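PDB 3QNK: putative lipoprotein from Bacteroides fragilis, which is of unknown exact function but, as a SusD-like lipoprotein of the outer membrane, probably helps to bind glycans at the cell surface for uptake. Local coordinates for residues E450-R453 / F454-R458; L36-Q39 / E40-S43; C87-F90 / F91-I94; H112-R115 / A116-F120. All coordinates share one frame; numbering follows the deposited sequence.

Interaction 1 (E450-R453 / F454-R458); sequences EEQR and FYDVR
Arg453 sets off with CG anti to its N (chi1 -174°) and then turns sharply at chi2 (54°), a path that brings NE within 3.7 Å of Val457 CG2, the methyl lying over one face of the guanidinium. Asp456 takes the other common course, CG beside the backbone N (chi1 -76°), and its carboxylate comes back toward Gln452. The two charged ends, with NH1 of Arg453 and OD2 of Asp456 5.4 Å apart, do not touch; one water accepts from NH1 at 2.9 Å and donates to OD2 at 2.8 Å. Each has a stronger partner outside, Arg453 NE in Asp44 and Asp456 OD1 in Arg459. The backbone evidence for an opening helical turn is the pair of i to i+4 bonds from Asp456 N to Gln452 O (2.8 Å) and from Val457 N to Arg453 O (2.9 Å). Glu451 runs alongside Tyr455, pointing the same way, while its carbonyl O meets the ring edge at CD2 (3.5 Å). This buried turn leads from the loop after helix 432-446 into helix 453-460; Tyr455 packs on helices 101-126 and 181-194, and Arg453 and Val457 on helix 463-466.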
loop_
_atom_site.group_PDB
_atom_site.type_symbol
_atom_site.label_atom_id
_atom_site.label_comp_id
_atom_site.label_asym_id
_atom_site.label_seq_id
_atom_site.Cartn_x
_atom_site.Cartn_y
_atom_site.Cartn_z
ATOM N N GLU B 450 5.827 -23.116 -6.965
ATOM C CA GLU B 450 6.679 -22.098 -7.585
ATOM C C GLU B 450 5.842 -21.035 -8.265
ATOM O O GLU B 450 6.306 -20.423 -9.213
ATOM C CB GLU B 450 7.669 -22.726 -8.549
ATOM C CG GLU B 450 8.839 -23.354 -7.820
ATOM C CD GLU B 450 9.858 -23.925 -8.778
ATOM O OE1 GLU B 450 10.818 -23.204 -9.145
ATOM O OE2 GLU B 450 9.640 -25.071 -9.228
ATOM N N GLU B 451 4.621 -20.804 -7.753
ATOM C CA GLU B 451 3.677 -19.773 -8.196
ATOM C C GLU B 451 3.320 -19.887 -9.698
ATOM O O GLU B 451 3.154 -18.859 -10.367
ATOM C CB GLU B 451 4.210 -18.351 -7.860
ATOM C CG GLU B 451 3.112 -17.422 -7.365
ATOM C CD GLU B 451 3.444 -15.958 -7.107
ATOM O OE1 GLU B 451 4.542 -15.666 -6.560
ATOM O OE2 GLU B 451 2.556 -15.111 -7.391
ATOM N N GLN B 452 3.130 -21.119 -10.214
ATOM C CA GLN B 452 2.774 -21.273 -11.633
ATOM C C GLN B 452 1.433 -21.944 -11.862
ATOM O O GLN B 452 0.762 -21.620 -12.822
ATOM C CB GLN B 452 3.853 -22.081 -12.364
ATOM C CG GLN B 452 5.106 -21.307 -12.731
ATOM C CD GLN B 452 5.578 -21.653 -14.110
ATOM O OE1 GLN B 452 4.809 -21.684 -15.108
ATOM N NE2 GLN B 452 6.876 -21.807 -14.199
ATOM N N ARG B 453 1.042 -22.881 -10.993
ATOM C CA ARG B 453 -0.171 -23.676 -11.131
ATOM C C ARG B 453 -1.405 -22.839 -11.416
ATOM O O ARG B 453 -2.222 -23.206 -12.270
ATOM C CB ARG B 453 -0.400 -24.533 -9.874
ATOM C CG ARG B 453 -1.567 -25.521 -9.970
ATOM C CD ARG B 453 -1.423 -26.390 -11.186
ATOM N NE ARG B 453 -2.519 -27.329 -11.284
ATOM C CZ ARG B 453 -2.617 -28.245 -12.228
ATOM N NH1 ARG B 453 -1.690 -28.335 -13.176
ATOM N NH2 ARG B 453 -3.631 -29.092 -12.228
ATOM N N PHE B 454 -1.552 -21.732 -10.711
ATOM C CA PHE B 454 -2.723 -20.898 -10.840
ATOM C C PHE B 454 -2.812 -20.357 -12.280
ATOM O O PHE B 454 -3.889 -20.344 -12.861
ATOM C CB PHE B 454 -2.640 -19.781 -9.776
ATOM C CG PHE B 454 -3.695 -18.722 -9.896
ATOM C CD1 PHE B 454 -3.608 -17.737 -10.887
ATOM C CD2 PHE B 454 -4.796 -18.729 -9.062
ATOM C CE1 PHE B 454 -4.611 -16.799 -11.033
ATOM C CE2 PHE B 454 -5.835 -17.828 -9.252
ATOM C CZ PHE B 454 -5.738 -16.872 -10.228
ATOM N N TYR B 455 -1.684 -19.932 -12.860
ATOM C CA TYR B 455 -1.619 -19.385 -14.216
ATOM C C TYR B 455 -1.627 -20.494 -15.256
ATOM O O TYR B 455 -2.090 -20.266 -16.371
ATOM C CB TYR B 455 -0.402 -18.472 -14.359
ATOM C CG TYR B 455 -0.380 -17.382 -13.309
ATOM C CD1 TYR B 455 -1.250 -16.288 -13.385
ATOM C CD2 TYR B 455 0.497 -17.448 -12.231
ATOM C CE1 TYR B 455 -1.267 -15.305 -12.393
ATOM C CE2 TYR B 455 0.507 -16.465 -11.243
ATOM C CZ TYR B 455 -0.379 -15.398 -11.326
ATOM O OH TYR B 455 -0.318 -14.436 -10.358
ATOM N N ASP B 456 -1.192 -21.705 -14.888
ATOM C CA ASP B 456 -1.271 -22.843 -15.795
ATOM C C ASP B 456 -2.762 -23.259 -15.978
ATOM O O ASP B 456 -3.232 -23.383 -17.108
ATOM C CB ASP B 456 -0.418 -23.991 -15.274
ATOM C CG ASP B 456 1.089 -23.806 -15.470
ATOM O OD1 ASP B 456 1.494 -22.928 -16.289
ATOM O OD2 ASP B 456 1.864 -24.556 -14.833
ATOM N N VAL B 457 -3.518 -23.328 -14.874
ATOM C CA VAL B 457 -4.946 -23.644 -14.871
ATOM C C VAL B 457 -5.715 -22.601 -15.720
ATOM O O VAL B 457 -6.607 -22.958 -16.494
ATOM C CB VAL B 457 -5.469 -23.719 -13.402
ATOM C CG1 VAL B 457 -6.989 -23.624 -13.319
ATOM C CG2 VAL B 457 -4.978 -24.990 -12.706
ATOM N N ARG B 458 -5.335 -21.326 -15.578
ATOM C CA ARG B 458 -5.933 -20.154 -16.231
ATOM C C ARG B 458 -5.694 -20.164 -17.717
ATOM O O ARG B 458 -6.641 -19.962 -18.503
ATOM C CB ARG B 458 -5.316 -18.885 -15.611
ATOM C CG ARG B 458 -5.803 -17.585 -16.186
ATOM C CD ARG B 458 -5.465 -16.450 -15.233
ATOM N NE ARG B 458 -6.521 -16.196 -14.260
ATOM C CZ ARG B 458 -6.600 -15.077 -13.558
ATOM N NH1 ARG B 458 -5.694 -14.122 -13.721
ATOM N NH2 ARG B 458 -7.599 -14.893 -12.700
HETATM O O HOH W 1 0.725 -26.888 -13.911
#

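Interaction 2 (L36-Q39 / E40-S43); sequences LQLQ and ENRS
Arg42 folds back over the turn to meet Leu38 and Gln39 with two different parts of its guanidinium. Its chain runs out extended and bends at chi3 (-90°), which lays one face of the group on Leu38, CB to NH2 being 3.3 Å. The edge is used by Gln39: bent at chi2 (-69°), that side chain curls round until OE1 accepts from Arg42 NE at 3.1 Å, in the guanidinium plane and also in the plane of its own amide carbonyl. A weak second bond from NH2 reaches the same oxygen at 3.4 Å. With amide and guanidinium planes 75° apart, the pair meets crosswise rather than as a flat stack. Arg42 NH2 also makes a salt bridge with Asp74, so two acceptors fix the group's rotation. Across the turn, Gln37 O takes Asn41 N at 3.2 Å and, weakly, Asn41 ND2 at 2.8 Å, while Asn41 OD1 goes to Ser46. Ser43 OG donates to Glu40 O at 2.6 Å, closing the last bend. This turn occupies the loop between helices 17-29 and 55-58; Gln39 NE2 is hydrogen-bonded to Tyr455 OH of helix 453-460, Arg42 rests on Phe454, and Leu36 and Leu38 pack on Trp58 of helix 55-58.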
loop_
_atom_site.group_PDB
_atom_site.type_symbol
_atom_site.label_atom_id
_atom_site.label_comp_id
_atom_site.label_asym_id
_atom_site.label_seq_id
_atom_site.Cartn_x
_atom_site.Cartn_y
_atom_site.Cartn_z
ATOM N N LEU B 36 3.189 -15.675 1.379
ATOM C CA LEU B 36 2.030 -16.489 1.708
ATOM C C LEU B 36 1.534 -17.348 0.538
ATOM O O LEU B 36 0.723 -18.279 0.764
ATOM C CB LEU B 36 0.916 -15.597 2.235
ATOM C CG LEU B 36 1.246 -15.007 3.590
ATOM C CD1 LEU B 36 0.643 -13.642 3.742
ATOM C CD2 LEU B 36 0.854 -15.954 4.719
ATOM N N GLN B 37 2.069 -17.095 -0.680
ATOM C CA GLN B 37 1.771 -17.837 -1.916
ATOM C C GLN B 37 0.270 -18.026 -2.069
ATOM O O GLN B 37 -0.235 -19.151 -2.147
ATOM C CB GLN B 37 2.518 -19.174 -1.925
ATOM C CG GLN B 37 4.025 -19.038 -2.173
ATOM C CD GLN B 37 4.312 -18.691 -3.605
ATOM O OE1 GLN B 37 4.052 -19.493 -4.531
ATOM N NE2 GLN B 37 4.784 -17.455 -3.806
ATOM N N LEU B 38 -0.444 -16.896 -2.089
ATOM C CA LEU B 38 -1.881 -16.887 -2.118
ATOM C C LEU B 38 -2.416 -17.443 -3.413
ATOM O O LEU B 38 -3.333 -18.263 -3.360
ATOM C CB LEU B 38 -2.432 -15.504 -1.795
ATOM C CG LEU B 38 -2.238 -15.047 -0.324
ATOM C CD1 LEU B 38 -3.032 -13.812 -0.054
ATOM C CD2 LEU B 38 -2.666 -16.140 0.688
ATOM N N GLN B 39 -1.807 -17.126 -4.548
ATOM C CA GLN B 39 -2.205 -17.687 -5.854
ATOM C C GLN B 39 -2.121 -19.230 -5.868
ATOM O O GLN B 39 -3.013 -19.856 -6.437
ATOM C CB GLN B 39 -1.349 -17.103 -6.996
ATOM C CG GLN B 39 -1.558 -15.610 -7.202
ATOM C CD GLN B 39 -2.919 -15.296 -7.744
ATOM O OE1 GLN B 39 -3.970 -15.510 -7.103
ATOM N NE2 GLN B 39 -2.909 -14.759 -8.934
ATOM N N GLU B 40 -1.071 -19.834 -5.226
ATOM C CA GLU B 40 -0.923 -21.291 -5.144
ATOM C C GLU B 40 -2.036 -21.898 -4.282
ATOM O O GLU B 40 -2.532 -22.983 -4.591
ATOM C CB GLU B 40 0.453 -21.691 -4.592
ATOM C CG GLU B 40 0.847 -23.118 -4.946
ATOM C CD GLU B 40 1.395 -23.410 -6.336
ATOM O OE1 GLU B 40 1.435 -22.500 -7.202
ATOM O OE2 GLU B 40 1.774 -24.584 -6.556
ATOM N N ASN B 41 -2.440 -21.166 -3.210
ATOM C CA ASN B 41 -3.506 -21.546 -2.299
ATOM C C ASN B 41 -4.868 -21.295 -2.956
ATOM O O ASN B 41 -5.923 -21.565 -2.348
ATOM C CB ASN B 41 -3.358 -20.759 -1.001
ATOM C CG ASN B 41 -2.257 -21.245 -0.125
ATOM O OD1 ASN B 41 -2.256 -22.392 0.327
ATOM N ND2 ASN B 41 -1.297 -20.375 0.154
ATOM N N ARG B 42 -4.845 -20.725 -4.191
ATOM C CA ARG B 42 -6.067 -20.485 -4.977
ATOM C C ARG B 42 -6.041 -21.436 -6.165
ATOM O O ARG B 42 -6.684 -21.186 -7.168
ATOM C CB ARG B 42 -6.259 -18.992 -5.367
ATOM C CG ARG B 42 -6.385 -18.138 -4.112
ATOM C CD ARG B 42 -6.842 -16.738 -4.310
ATOM N NE ARG B 42 -5.723 -15.834 -4.529
ATOM C CZ ARG B 42 -5.408 -14.783 -3.771
ATOM N NH1 ARG B 42 -6.161 -14.453 -2.732
ATOM N NH2 ARG B 42 -4.351 -14.038 -4.068
ATOM N N SER B 43 -5.327 -22.562 -6.008
ATOM C CA SER B 43 -5.132 -23.614 -7.009
ATOM C C SER B 43 -5.303 -25.002 -6.379
ATOM O O SER B 43 -5.212 -25.157 -5.158
ATOM C CB SER B 43 -3.744 -23.499 -7.654
ATOM O OG SER B 43 -2.765 -24.202 -6.913
#

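Interaction 3 (C87-F90 / F91-I94); sequences CNRF and FERI
One face of the Phe90 ring is covered by Ile94, four residues further along the chain: Ile94 CB stands 4.2 Å from the ring centroid and 24° off the normal, the geometry of a CH-pi contact displaced toward the rim. The end of the isoleucine follows the ring outward, CD1 reaching Phe90 CZ at 3.6 Å. It can do so because CG1 of Ile94 is anti to the backbone N (chi1 -160°), and because Phe90 itself, with chi1 179°, leans along the helix toward that residue. The Phe91 ring turns the other way, back toward the preceding turn, and meets Cys87 CB through CE2 at 4.3 Å; beyond the segments it packs against the His112 ring. On the more exposed side, Arg89 and Arg93 lie alongside each other through their aliphatic parts, Arg89 CD to Arg93 CG being 3.9 Å. Arg89 NE and Arg93 NE stay 6.2 Å apart. The backbone is held by i to i+4 bonds, Phe91 N to Cys87 O at 3.1 Å and Ile94 N to Phe90 O at 2.8 Å; Phe90 O also receives a weak bond from Arg93 N. Chemically, Phe90 packs on both helix 17-29 and helix 101-126, Ile94 on the former and Phe91 on the latter, whereas the charged groups have separate partners: Arg89 makes a salt bridge with Glu7 and Glu92 bonds to Val135 N.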
loop_
_atom_site.group_PDB
_atom_site.type_symbol
_atom_site.label_atom_id
_atom_site.label_comp_id
_atom_site.label_asym_id
_atom_site.label_seq_id
_atom_site.Cartn_x
_atom_site.Cartn_y
_atom_site.Cartn_z
ATOM N N CYS B 87 10.343 2.919 -13.481
ATOM C CA CYS B 87 11.053 2.477 -14.701
ATOM C C CYS B 87 11.016 3.561 -15.755
ATOM O O CYS B 87 12.064 3.897 -16.319
ATOM C CB CYS B 87 10.470 1.186 -15.260
ATOM S SG CYS B 87 10.617 -0.243 -14.162
ATOM N N ASN B 88 9.796 4.096 -16.033
ATOM C CA ASN B 88 9.535 5.134 -17.037
ATOM C C ASN B 88 10.330 6.392 -16.758
ATOM O O ASN B 88 10.760 7.055 -17.704
ATOM C CB ASN B 88 8.047 5.447 -17.113
ATOM C CG ASN B 88 7.207 4.314 -17.636
ATOM O OD1 ASN B 88 7.677 3.441 -18.376
ATOM N ND2 ASN B 88 5.928 4.320 -17.275
ATOM N N ARG B 89 10.556 6.703 -15.470
ATOM C CA ARG B 89 11.371 7.848 -15.094
ATOM C C ARG B 89 12.798 7.618 -15.507
ATOM O O ARG B 89 13.419 8.517 -16.060
ATOM C CB ARG B 89 11.297 8.106 -13.594
ATOM C CG ARG B 89 12.292 9.164 -13.125
ATOM C CD ARG B 89 11.795 10.577 -13.320
ATOM N NE ARG B 89 11.616 11.214 -12.023
ATOM C CZ ARG B 89 10.478 11.746 -11.591
ATOM N NH1 ARG B 89 9.389 11.718 -12.357
ATOM N NH2 ARG B 89 10.412 12.295 -10.387
ATOM N N PHE B 90 13.328 6.410 -15.238
ATOM C CA PHE B 90 14.685 6.047 -15.629
ATOM C C PHE B 90 14.848 6.329 -17.120
ATOM O O PHE B 90 15.726 7.120 -17.511
ATOM C CB PHE B 90 14.978 4.567 -15.308
ATOM C CG PHE B 90 16.373 4.119 -15.714
ATOM C CD1 PHE B 90 16.629 3.658 -17.003
ATOM C CD2 PHE B 90 17.429 4.169 -14.810
ATOM C CE1 PHE B 90 17.916 3.283 -17.380
ATOM C CE2 PHE B 90 18.708 3.770 -15.186
ATOM C CZ PHE B 90 18.935 3.307 -16.458
ATOM N N PHE B 91 13.927 5.743 -17.938
ATOM C CA PHE B 91 13.931 5.881 -19.392
ATOM C C PHE B 91 13.875 7.359 -19.851
ATOM O O PHE B 91 14.546 7.710 -20.822
ATOM C CB PHE B 91 12.791 5.077 -20.011
ATOM C CG PHE B 91 12.952 3.582 -19.888
ATOM C CD1 PHE B 91 14.108 2.951 -20.336
ATOM C CD2 PHE B 91 11.921 2.796 -19.378
ATOM C CE1 PHE B 91 14.247 1.564 -20.228
ATOM C CE2 PHE B 91 12.054 1.413 -19.284
ATOM C CZ PHE B 91 13.212 0.805 -19.711
ATOM N N GLU B 92 13.152 8.214 -19.120
ATOM C CA GLU B 92 13.061 9.644 -19.410
ATOM C C GLU B 92 14.361 10.389 -19.127
ATOM O O GLU B 92 14.731 11.279 -19.894
ATOM C CB GLU B 92 11.942 10.315 -18.580
ATOM C CG GLU B 92 10.523 10.030 -19.051
ATOM C CD GLU B 92 9.389 10.653 -18.252
ATOM O OE1 GLU B 92 9.633 11.161 -17.132
ATOM O OE2 GLU B 92 8.242 10.622 -18.756
ATOM N N ARG B 93 15.035 10.065 -18.016
ATOM C CA ARG B 93 16.196 10.829 -17.560
ATOM C C ARG B 93 17.567 10.228 -17.919
ATOM O O ARG B 93 18.565 10.948 -17.798
ATOM C CB ARG B 93 16.112 11.033 -16.033
ATOM C CG ARG B 93 14.805 11.679 -15.529
ATOM C CD ARG B 93 15.036 13.018 -14.869
ATOM N NE ARG B 93 15.660 13.955 -15.800
ATOM C CZ ARG B 93 16.454 14.962 -15.456
ATOM N NH1 ARG B 93 16.738 15.188 -14.177
ATOM N NH2 ARG B 93 16.978 15.750 -16.388
ATOM N N ILE B 94 17.629 8.950 -18.378
ATOM C CA ILE B 94 18.900 8.283 -18.693
ATOM C C ILE B 94 19.598 8.897 -19.937
ATOM O O ILE B 94 20.826 8.896 -19.980
ATOM C CB ILE B 94 18.780 6.729 -18.786
ATOM C CG1 ILE B 94 20.131 6.013 -18.621
ATOM C CG2 ILE B 94 18.036 6.245 -20.030
ATOM C CD1 ILE B 94 20.889 6.217 -17.275
#

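Interaction 4 (H112-R115 / A116-F120); sequences HFLR and AMFYF
His112 to Phe120 form unbroken alpha-helix, the evidence being four successive i to i+4 bonds across the junction: Ala116 N to His112 O at 3.0 Å, Met117 N to Phe113 O at 3.0 Å, Phe118 N to Leu114 O at 2.9 Å and Tyr119 N to Arg115 O at 3.0 Å. The last of these is nearly straight at the hydrogen (167°). On this frame the side chains pair one turn apart. Met117, modelled as selenomethionine, bends only at its final torsion (chi3 -82°), and that bend swings CE back onto the rim of Phe113, 3.7 Å from CZ. SE itself lies 5.2 Å from the ring centroid and well off the normal, so this Met-aromatic contact is oblique rather than face-on. Phe118 instead folds its ring back over the backbone, one face above Leu114 O, and touches Leu114 CB through CE2 at 4.0 Å. Arg115 and Tyr119 run side by side in the same direction; CG of Arg115 meets CD2 of Tyr119 at 4.0 Å, with guanidinium and ring planes inclined by 66°. Their polar ends go separate ways, Arg115 NE into a salt bridge with Asp159 and Tyr119 OH to Leu132 N. Packed helices meet helix 101-126 on several flanks, as expected in an alpha-alpha superhelix: Arg115, Phe118 and Tyr119 face helix 76-93, Ala116 and Arg115 also meet helix 149-166, and Phe113 and Phe120 lie against helix 181-194.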
loop_
_atom_site.group_PDB
_atom_site.type_symbol
_atom_site.label_atom_id
_atom_site.label_comp_id
_atom_site.label_asym_id
_atom_site.label_seq_id
_atom_site.Cartn_x
_atom_site.Cartn_y
_atom_site.Cartn_z
ATOM N N HIS B 112 14.631 -2.428 -18.869
ATOM C CA HIS B 112 13.707 -3.014 -19.856
ATOM C C HIS B 112 13.178 -4.342 -19.340
ATOM O O HIS B 112 11.972 -4.603 -19.436
ATOM C CB HIS B 112 14.363 -3.220 -21.229
ATOM C CG HIS B 112 14.376 -1.983 -22.065
ATOM N ND1 HIS B 112 13.204 -1.458 -22.601
ATOM C CD2 HIS B 112 15.414 -1.173 -22.393
ATOM C CE1 HIS B 112 13.569 -0.352 -23.235
ATOM N NE2 HIS B 112 14.890 -0.141 -23.139
ATOM N N PHE B 113 14.089 -5.174 -18.770
ATOM C CA PHE B 113 13.769 -6.482 -18.204
ATOM C C PHE B 113 12.816 -6.320 -17.038
ATOM O O PHE B 113 11.844 -7.068 -16.951
ATOM C CB PHE B 113 15.057 -7.223 -17.758
ATOM C CG PHE B 113 14.798 -8.518 -17.023
ATOM C CD1 PHE B 113 14.461 -9.676 -17.717
ATOM C CD2 PHE B 113 14.825 -8.563 -15.633
ATOM C CE1 PHE B 113 14.189 -10.860 -17.040
ATOM C CE2 PHE B 113 14.571 -9.756 -14.951
ATOM C CZ PHE B 113 14.242 -10.894 -15.660
ATOM N N LEU B 114 13.103 -5.346 -16.138
ATOM C CA LEU B 114 12.286 -5.092 -14.952
ATOM C C LEU B 114 10.914 -4.548 -15.325
ATOM O O LEU B 114 9.927 -5.052 -14.799
ATOM C CB LEU B 114 12.999 -4.171 -13.951
ATOM C CG LEU B 114 14.169 -4.833 -13.191
ATOM C CD1 LEU B 114 14.976 -3.807 -12.443
ATOM C CD2 LEU B 114 13.694 -5.895 -12.213
ATOM N N ARG B 115 10.827 -3.596 -16.268
ATOM C CA ARG B 115 9.527 -3.049 -16.673
ATOM C C ARG B 115 8.655 -4.133 -17.299
ATOM O O ARG B 115 7.447 -4.162 -17.044
ATOM C CB ARG B 115 9.669 -1.846 -17.627
ATOM C CG ARG B 115 8.331 -1.137 -17.879
ATOM C CD ARG B 115 8.483 0.150 -18.630
ATOM N NE ARG B 115 8.866 -0.092 -20.015
ATOM C CZ ARG B 115 8.957 0.859 -20.935
ATOM N NH1 ARG B 115 8.687 2.125 -20.624
ATOM N NH2 ARG B 115 9.325 0.557 -22.172
ATOM N N ALA B 116 9.274 -5.037 -18.088
ATOM C CA ALA B 116 8.601 -6.169 -18.728
ATOM C C ALA B 116 8.059 -7.117 -17.670
ATOM O O ALA B 116 6.910 -7.556 -17.749
ATOM C CB ALA B 116 9.571 -6.894 -19.639
HETATM N N MSE B 117 8.875 -7.394 -16.653
HETATM C CA MSE B 117 8.532 -8.245 -15.529
HETATM C C MSE B 117 7.366 -7.664 -14.734
HETATM O O MSE B 117 6.486 -8.427 -14.329
HETATM C CB MSE B 117 9.758 -8.441 -14.633
HETATM C CG MSE B 117 9.426 -9.137 -13.337
HETATM SE SE MSE B 117 10.986 -9.726 -12.452
HETATM C CE MSE B 117 11.250 -11.373 -13.457
ATOM N N PHE B 118 7.357 -6.347 -14.510
ATOM C CA PHE B 118 6.303 -5.673 -13.736
ATOM C C PHE B 118 4.985 -5.690 -14.482
ATOM O O PHE B 118 3.978 -6.039 -13.868
ATOM C CB PHE B 118 6.697 -4.238 -13.352
ATOM C CG PHE B 118 7.907 -4.154 -12.458
ATOM C CD1 PHE B 118 8.138 -5.106 -11.475
ATOM C CD2 PHE B 118 8.794 -3.096 -12.563
ATOM C CE1 PHE B 118 9.257 -5.025 -10.641
ATOM C CE2 PHE B 118 9.918 -3.015 -11.727
ATOM C CZ PHE B 118 10.136 -3.980 -10.767
ATOM N N TYR B 119 4.988 -5.379 -15.798
ATOM C CA TYR B 119 3.784 -5.409 -16.617
ATOM C C TYR B 119 3.252 -6.830 -16.762
ATOM O O TYR B 119 2.028 -7.021 -16.745
ATOM C CB TYR B 119 4.014 -4.799 -17.987
ATOM C CG TYR B 119 3.638 -3.330 -18.077
ATOM C CD1 TYR B 119 2.312 -2.917 -17.944
ATOM C CD2 TYR B 119 4.595 -2.360 -18.361
ATOM C CE1 TYR B 119 1.963 -1.571 -18.026
ATOM C CE2 TYR B 119 4.251 -1.015 -18.461
ATOM C CZ TYR B 119 2.941 -0.626 -18.273
ATOM O OH TYR B 119 2.618 0.697 -18.369
ATOM N N PHE B 120 4.153 -7.839 -16.852
ATOM C CA PHE B 120 3.729 -9.238 -16.962
ATOM C C PHE B 120 2.966 -9.669 -15.722
ATOM O O PHE B 120 1.988 -10.371 -15.878
ATOM C CB PHE B 120 4.911 -10.180 -17.217
ATOM C CG PHE B 120 4.552 -11.632 -17.477
ATOM C CD1 PHE B 120 3.529 -11.970 -18.363
ATOM C CD2 PHE B 120 5.290 -12.662 -16.898
ATOM C CE1 PHE B 120 3.220 -13.318 -18.615
ATOM C CE2 PHE B 120 4.990 -14.005 -17.173
ATOM C CZ PHE B 120 3.961 -14.320 -18.022
#

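In the fold
The four contacts form two touching pairs. Interactions 1 and 2 have centres about 9 Å apart and join regions far apart in sequence: Tyr455 OH lies 3.0 Å from Gln39 NE2 and Glu451 OE1 3.3 Å from Gln37 NE2, both probable hydrogen bonds. Interactions 3 and 4, centres about 14 Å apart, bring successive helices together, with Asn88 OD1 2.8 Å from Arg115 NH1. Between the pairs, interactions 1 and 4 approach to about 7 Å at their nearest atoms without touching. A phosphate lies about 3 Å from the Glu451 side chain, and acetate is about 4 Å from those of Tyr455 and Met117; these ions, probably from crystallisation, may mark pockets.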